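Local coordinates for protein tRNA dimethylallyltransferase (Bacillus halodurans, PDB 3EXA) that probably transfers a dimethylallyl group from dimethylallyl diphosphate to the N6 of adenosine 37 in tRNAs that read codons beginning with uridine, at residues Ala138-Leu143 against Arg160-Ala165; Val193-Thr198 against Met299-Phe304. One frame throughout, in Å; residues are numbered along the deposited sequence.

Interaction 1 of 2, residues Ala138-Leu143 against Arg160-Ala165; sequences ALHDKL and RRVIRA
His-140 and Val-162 mark the nearest backbone approach, CA to CA 6.6 Å, where the short helical segments 138-143 and 160-165 run nearly parallel, their axes 9.9 Å apart at 30°. This is helix-to-helix packing within a small helical lobe remote from the chain's centre, and the side chains meet through apolar contacts. Val-162 supplies the central side chain, with its two methyls divided between neighbours. CG1, anti to the backbone N (chi1 170°), lies against Leu-139, whose CG is 3.8 Å from it; the two side chains run alongside in opposite senses. The same CG1 is also 3.6 Å from the backbone O of Leu-139. Leu-139 further carries CD2 to CG1 of Ile-163 at 3.8 Å, set roughly perpendicular to that side chain. One turn on, Leu-143 touches the CB of Ala-165 through its CG at 4.2 Å. Phe-130 and Val-131 of helix 121-133 pack on Leu-139, so a third helix adjoins the pair. The other methyl of Val-162, CG2, meets the imidazole of His-140 obliquely at CD2, 4.0 Å away. NE2 of that ring is hydrogen-bonded to the backbone O of Ile-154.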
# COMPACT_ATOMS: atom_id res chain seq x y z
N ALA A 138 13.95 7.09 21.72
CA ALA A 138 13.03 8.23 21.59
C ALA A 138 11.95 7.85 20.56
O ALA A 138 10.77 8.17 20.72
CB ALA A 138 13.77 9.48 21.14
N LEU A 139 12.38 7.16 19.51
CA LEU A 139 11.48 6.71 18.46
C LEU A 139 10.58 5.63 19.07
O LEU A 139 9.44 5.42 18.65
CB LEU A 139 12.26 6.11 17.30
CG LEU A 139 11.37 5.51 16.22
CD1 LEU A 139 10.60 6.62 15.57
CD2 LEU A 139 12.20 4.76 15.19
N HIS A 140 11.13 4.97 20.08
CA HIS A 140 10.45 3.92 20.81
C HIS A 140 9.43 4.58 21.72
O HIS A 140 8.30 4.10 21.86
CB HIS A 140 11.47 3.11 21.61
CG HIS A 140 10.93 1.82 22.14
ND1 HIS A 140 10.32 1.72 23.38
CD2 HIS A 140 10.90 0.58 21.60
CE1 HIS A 140 9.93 0.47 23.57
NE2 HIS A 140 10.27 -0.24 22.51
N ASP A 141 9.82 5.68 22.35
CA ASP A 141 8.90 6.38 23.23
C ASP A 141 7.74 6.93 22.40
O ASP A 141 6.61 6.99 22.87
CB ASP A 141 9.60 7.51 23.98
CG ASP A 141 10.62 7.00 24.99
OD1 ASP A 141 10.34 5.99 25.66
OD2 ASP A 141 11.70 7.62 25.11
N LYS A 142 8.03 7.31 21.15
CA LYS A 142 7.01 7.84 20.26
C LYS A 142 5.91 6.81 20.05
O LYS A 142 4.72 7.13 20.12
CB LYS A 142 7.61 8.21 18.90
CG LYS A 142 6.57 8.65 17.87
CD LYS A 142 7.20 8.97 16.51
CE LYS A 142 7.95 10.31 16.51
NZ LYS A 142 7.04 11.50 16.60
N LEU A 143 6.31 5.57 19.80
CA LEU A 143 5.36 4.50 19.58
C LEU A 143 4.68 4.09 20.89
O LEU A 143 3.50 3.74 20.90
CB LEU A 143 6.09 3.32 18.92
CG LEU A 143 5.33 2.06 18.52
CD1 LEU A 143 5.29 1.11 19.70
CD2 LEU A 143 3.93 2.41 18.03
N ARG A 160 13.97 -0.79 13.24
CA ARG A 160 13.35 -1.19 11.99
C ARG A 160 11.93 -1.68 12.24
O ARG A 160 11.00 -1.34 11.51
CB ARG A 160 14.17 -2.30 11.32
CG ARG A 160 14.10 -2.24 9.81
CD ARG A 160 14.72 -0.93 9.34
NE ARG A 160 13.99 -0.34 8.23
CZ ARG A 160 14.34 0.79 7.63
NH1 ARG A 160 15.41 1.46 8.03
NH2 ARG A 160 13.62 1.25 6.62
N ARG A 161 11.77 -2.48 13.29
CA ARG A 161 10.47 -3.03 13.65
C ARG A 161 9.59 -1.95 14.30
O ARG A 161 8.37 -2.04 14.27
CB ARG A 161 10.66 -4.22 14.60
CG ARG A 161 9.39 -4.98 14.93
CD ARG A 161 9.72 -6.23 15.73
NE ARG A 161 8.52 -6.91 16.24
CZ ARG A 161 8.54 -8.07 16.89
NH1 ARG A 161 9.69 -8.69 17.13
NH2 ARG A 161 7.40 -8.60 17.32
N VAL A 162 10.22 -0.94 14.89
CA VAL A 162 9.47 0.15 15.50
C VAL A 162 8.94 1.06 14.40
O VAL A 162 7.82 1.55 14.48
CB VAL A 162 10.36 0.96 16.48
CG1 VAL A 162 9.64 2.22 16.93
CG2 VAL A 162 10.71 0.09 17.68
N ILE A 163 9.74 1.29 13.37
CA ILE A 163 9.28 2.13 12.28
C ILE A 163 8.08 1.45 11.60
O ILE A 163 7.12 2.11 11.21
CB ILE A 163 10.39 2.36 11.23
CG1 ILE A 163 11.40 3.36 11.78
CG2 ILE A 163 9.78 2.83 9.91
CD1 ILE A 163 12.56 3.62 10.88
N ARG A 164 8.16 0.14 11.47
CA ARG A 164 7.09 -0.63 10.85
C ARG A 164 5.78 -0.45 11.62
O ARG A 164 4.72 -0.25 11.03
CB ARG A 164 7.48 -2.11 10.81
CG ARG A 164 6.34 -3.08 10.56
CD ARG A 164 5.78 -2.96 9.15
NE ARG A 164 5.84 -4.23 8.44
CZ ARG A 164 5.30 -5.37 8.88
NH1 ARG A 164 4.65 -5.40 10.04
NH2 ARG A 164 5.41 -6.48 8.17
N ALA A 165 5.87 -0.52 12.94
CA ALA A 165 4.69 -0.36 13.80
C ALA A 165 4.04 1.01 13.64
O ALA A 165 2.82 1.12 13.58
CB ALA A 165 5.07 -0.58 15.25

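Interaction 2 of 2, residues Val193-Thr198 against Met299-Phe304; sequences VMIGLT and MEIHNF
Ile-195 holds CG1 between its backbone N and carbonyl carbon (chi1 58°), the crowded position, and an extended second torsion (chi2 174°) then carries CD1 to 3.8 Å from CG2 of Ile-301. On the helix, Phe-304 has CG anti to the backbone N, with CE1 the ring atom nearest the strand. The two isoleucine side chains are set roughly perpendicular to each other. Phe-304 CE1 lies 4.0 Å from CG1 of Val-193 and 4.3 Å from CG2 of Ile-195, both placed obliquely to the ring. Farther along the strand, Leu-197 brings CD2 to within 4.3 Å of Ile-301 CD1, a looser touch. The strand and helix segments run nearly antiparallel, at 160° with axes 10.8 Å apart, as expected when a helix covers the parallel sheet of a P-loop NTPase-type fold. Strand 191-198 lies between strands 4-9 and 284-288, with backbone hydrogen bonds to both: Val-193 and Ile-195 bond to the former, Met-194 to Thr-285 of the latter. Helix 294-317 covers it from one face, reaching Thr-285 through Phe-304 and, through Ile-301, Leu-23 of the adjoining helix 16-25.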
# COMPACT_ATOMS: atom_id res chain seq x y z
N VAL A 193 -33.26 5.63 -8.87
CA VAL A 193 -34.55 5.13 -8.42
C VAL A 193 -34.28 3.64 -8.20
O VAL A 193 -33.94 2.90 -9.13
CB VAL A 193 -35.66 5.32 -9.48
CG1 VAL A 193 -36.95 4.67 -9.01
CG2 VAL A 193 -35.90 6.81 -9.73
N MSE A 194 -34.39 3.23 -6.95
CA MSE A 194 -34.14 1.85 -6.57
C MSE A 194 -35.43 1.20 -6.09
O MSE A 194 -36.07 1.69 -5.16
CB MSE A 194 -33.09 1.83 -5.46
CG MSE A 194 -32.25 0.58 -5.44
SE MSE A 194 -30.71 0.77 -4.28
CE MSE A 194 -30.75 -0.99 -3.48
N ILE A 195 -35.81 0.09 -6.71
CA ILE A 195 -37.03 -0.61 -6.31
C ILE A 195 -36.64 -2.01 -5.86
O ILE A 195 -35.68 -2.59 -6.36
CB ILE A 195 -38.03 -0.75 -7.47
CG1 ILE A 195 -37.37 -1.48 -8.64
CG2 ILE A 195 -38.53 0.63 -7.92
CD1 ILE A 195 -38.30 -1.80 -9.77
N GLY A 196 -37.40 -2.57 -4.92
CA GLY A 196 -37.09 -3.91 -4.46
C GLY A 196 -38.30 -4.82 -4.60
O GLY A 196 -39.43 -4.40 -4.35
N LEU A 197 -38.06 -6.05 -5.04
CA LEU A 197 -39.11 -7.05 -5.21
C LEU A 197 -39.00 -8.08 -4.08
O LEU A 197 -37.94 -8.66 -3.87
CB LEU A 197 -38.97 -7.74 -6.57
CG LEU A 197 -38.87 -6.77 -7.76
CD1 LEU A 197 -38.91 -7.55 -9.06
CD2 LEU A 197 -40.02 -5.77 -7.70
N THR A 198 -40.10 -8.27 -3.35
CA THR A 198 -40.16 -9.20 -2.23
C THR A 198 -41.28 -10.16 -2.48
O THR A 198 -41.96 -10.09 -3.50
CB THR A 198 -40.55 -8.54 -0.89
OG1 THR A 198 -40.23 -7.15 -0.93
CG2 THR A 198 -39.83 -9.22 0.26
N MSE A 299 -47.62 -2.24 -14.08
CA MSE A 299 -48.14 -0.94 -14.45
C MSE A 299 -47.96 0.01 -13.26
O MSE A 299 -47.68 1.20 -13.45
CB MSE A 299 -49.62 -1.06 -14.83
CG MSE A 299 -50.23 0.17 -15.51
SE MSE A 299 -51.99 -0.19 -16.30
CE MSE A 299 -53.02 -0.49 -14.67
N GLU A 300 -48.10 -0.51 -12.04
CA GLU A 300 -47.93 0.30 -10.84
C GLU A 300 -46.47 0.67 -10.65
O GLU A 300 -46.15 1.78 -10.24
CB GLU A 300 -48.41 -0.45 -9.60
CG GLU A 300 -48.18 0.29 -8.28
CD GLU A 300 -48.18 -0.63 -7.07
OE1 GLU A 300 -48.74 -1.75 -7.17
OE2 GLU A 300 -47.62 -0.24 -6.02
N ILE A 301 -45.59 -0.28 -10.94
CA ILE A 301 -44.15 -0.07 -10.79
C ILE A 301 -43.62 0.92 -11.81
O ILE A 301 -42.74 1.71 -11.49
CB ILE A 301 -43.37 -1.39 -10.94
CG1 ILE A 301 -43.67 -2.32 -9.76
CG2 ILE A 301 -41.86 -1.10 -11.00
CD1 ILE A 301 -43.03 -3.67 -9.89
N HIS A 302 -44.14 0.85 -13.04
CA HIS A 302 -43.70 1.74 -14.10
C HIS A 302 -44.11 3.17 -13.80
O HIS A 302 -43.35 4.11 -14.02
CB HIS A 302 -44.29 1.33 -15.44
CG HIS A 302 -44.18 2.39 -16.49
ND1 HIS A 302 -45.07 3.44 -16.59
CD2 HIS A 302 -43.26 2.58 -17.47
CE1 HIS A 302 -44.70 4.23 -17.59
NE2 HIS A 302 -43.61 3.73 -18.13
N ASN A 303 -45.33 3.32 -13.32
CA ASN A 303 -45.81 4.64 -12.99
C ASN A 303 -44.90 5.25 -11.93
O ASN A 303 -44.43 6.37 -12.10
CB ASN A 303 -47.25 4.58 -12.49
CG ASN A 303 -47.77 5.93 -12.09
OD1 ASN A 303 -47.84 6.27 -10.91
ND2 ASN A 303 -48.12 6.74 -13.09
N PHE A 304 -44.63 4.50 -10.86
CA PHE A 304 -43.76 5.01 -9.80
C PHE A 304 -42.35 5.37 -10.26
O PHE A 304 -41.83 6.43 -9.92
CB PHE A 304 -43.66 4.01 -8.65
CG PHE A 304 -42.64 4.41 -7.63
CD1 PHE A 304 -41.31 4.00 -7.75
CD2 PHE A 304 -42.99 5.23 -6.57
CE1 PHE A 304 -40.33 4.40 -6.83
CE2 PHE A 304 -42.03 5.65 -5.64
CZ PHE A 304 -40.69 5.23 -5.77

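Interactions 1 and 2 belong to separate parts of the chain and do not touch: their centres are 57 Å apart, their nearest atoms about 38 Å, and they lie on opposite sides of the chain's centre. They follow in series, helix 159-171 preceding strand 191-198, with residues 174-187 between them not modelled. Their relations to function differ. Within 160-165, residues 160-164 probably belong to a region that interacts with substrate tRNA, and interaction 1 is made by the same helix. Interaction 2 borders the predicted nucleotide site instead: the side chain of Leu-197 is about 4 Å from that of Val-14, in the probable Walker A loop.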